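Local structure of TIGR00725 family protein (Thermotoga maritima, 1RCU) at residues V73-G76 and V77-G81. The protein is of unknown function but belongs to the SLOG cluster4 family, whose parallel-sheet fold is consistent with binding a nucleotide-like ligand. Sequence-based numbering, arbitrary orientation.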
loop_
_atom_site.group_PDB
_atom_site.type_symbol
_atom_site.label_atom_id
_atom_site.label_comp_id
_atom_site.label_asym_id
_atom_site.label_seq_id
_atom_site.Cartn_x
_atom_site.Cartn_y
_atom_site.Cartn_z
ATOM N N VAL A 73 -26.856 3.092 -2.366
ATOM C CA VAL A 73 -26.902 1.647 -2.375
ATOM C C VAL A 73 -26.854 1.180 -0.919
ATOM O O VAL A 73 -27.576 0.252 -0.531
ATOM C CB VAL A 73 -25.732 1.073 -3.185
ATOM C CG1 VAL A 73 -25.452 -0.351 -2.768
ATOM C CG2 VAL A 73 -26.082 1.122 -4.674
ATOM N N SER A 74 -26.035 1.841 -0.107
ATOM C CA SER A 74 -25.934 1.476 1.293
ATOM C C SER A 74 -27.265 1.693 2.020
ATOM O O SER A 74 -27.704 0.856 2.800
ATOM C CB SER A 74 -24.828 2.288 1.940
ATOM O OG SER A 74 -23.594 2.021 1.307
ATOM N N GLN A 75 -27.900 2.829 1.761
ATOM C CA GLN A 75 -29.186 3.129 2.383
ATOM C C GLN A 75 -30.147 1.994 2.046
ATOM O O GLN A 75 -30.879 1.497 2.900
ATOM C CB GLN A 75 -29.752 4.441 1.844
ATOM C CG GLN A 75 -31.021 4.928 2.533
ATOM C CD GLN A 75 -31.632 6.115 1.805
ATOM O OE1 GLN A 75 -30.956 7.123 1.571
ATOM N NE2 GLN A 75 -32.903 6.003 1.442
ATOM N N GLY A 76 -30.125 1.580 0.787
ATOM C CA GLY A 76 -31.000 0.511 0.349
ATOM C C GLY A 76 -30.740 -0.802 1.051
ATOM O O GLY A 76 -31.677 -1.544 1.355
ATOM N N VAL A 77 -29.473 -1.095 1.315
ATOM C CA VAL A 77 -29.121 -2.337 1.976
ATOM C C VAL A 77 -29.588 -2.299 3.425
ATOM O O VAL A 77 -30.203 -3.249 3.919
ATOM C CB VAL A 77 -27.601 -2.585 1.940
ATOM C CG1 VAL A 77 -27.272 -3.830 2.738
ATOM C CG2 VAL A 77 -27.119 -2.735 0.503
ATOM N N ARG A 78 -29.308 -1.195 4.109
ATOM C CA ARG A 78 -29.703 -1.059 5.509
ATOM C C ARG A 78 -31.217 -1.029 5.647
ATOM O O ARG A 78 -31.786 -1.597 6.580
ATOM C CB ARG A 78 -29.115 0.201 6.122
ATOM C CG ARG A 78 -27.617 0.167 6.200
ATOM C CD ARG A 78 -27.105 -0.913 7.130
ATOM N NE ARG A 78 -26.520 -0.351 8.347
ATOM C CZ ARG A 78 -27.173 -0.218 9.494
ATOM N NH1 ARG A 78 -26.574 0.306 10.554
ATOM N NH2 ARG A 78 -28.423 -0.627 9.580
ATOM N N GLU A 79 -31.878 -0.362 4.714
ATOM C CA GLU A 79 -33.329 -0.307 4.747
ATOM C C GLU A 79 -33.875 -1.721 4.818
ATOM O O GLU A 79 -34.772 -2.009 5.604
ATOM C CB GLU A 79 -33.858 0.371 3.495
ATOM C CG GLU A 79 -34.382 1.764 3.751
ATOM C CD GLU A 79 -34.487 2.587 2.488
ATOM O OE1 GLU A 79 -34.909 2.042 1.455
ATOM O OE2 GLU A 79 -34.158 3.786 2.533
ATOM N N ALA A 80 -33.331 -2.612 4.001
ATOM C CA ALA A 80 -33.784 -3.989 4.004
ATOM C C ALA A 80 -33.143 -4.869 5.076
ATOM O O ALA A 80 -33.321 -6.080 5.063
ATOM C CB ALA A 80 -33.561 -4.583 2.645
ATOM N N GLY A 81 -32.391 -4.264 5.987
ATOM C CA GLY A 81 -31.772 -5.027 7.050
ATOM C C GLY A 81 -30.546 -5.831 6.662
ATOM O O GLY A 81 -30.132 -6.731 7.386
#
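Gln75 and Glu79, one helical turn apart near the C-terminal end of helix 68-79, join their side chains through a hydrogen bond: Gln75 NE2 donates an N-H to Glu79 OE2 at 2.8 Å, with an N-H...O angle of 163°. The carboxylate oxygen lies close to the plane of the amide and is approached nearly along its C-O axis, although the amide and carboxylate planes are turned 55° apart. Glutamine suits its place as a neutral donor long enough to span the turn, extended with CG anti to the backbone N (chi1 -174°). Glutamate suits the other end because its two oxygens can divide the work: OE2 takes the amide, while OE1 forms a salt bridge with Arg52 of helix 44-56. With an alanine at Gln75, Glu79 OE2 would probably lose its amide donor and the carboxylate, still paired with Arg52, be freer to turn.

Beneath, the main chain pairs i to i+4. Val77 N binds Val73 O, Arg78 N reaches Ser74 O at 2.9 Å almost straight, and Glu79 N meets Gln75 O at 2.8 Å. The last bond is longer, 3.3 Å from Ala80 N to Gly76 O, with the donor above the carbonyl plane as the helix ends. There Gly81, with no side chain to hinder positive phi, is the C-prime residue of a Schellman motif, and its N bonds to Arg78 O at 2.8 Å.

On the buried side, the beta-branched side chains of Val73 and Val77 pack on helix 44-56, against Cys47 and Ala55 respectively. Buried Ser74 satisfies its hydroxyl with Met70 O and Asn63 ND2. Within this beta-alpha-beta unit, amide and guanidinium share one carboxylate: the neutral amide helps fix its orientation, while Arg52 probably offsets a charge otherwise unfavourable near the helix C-terminus.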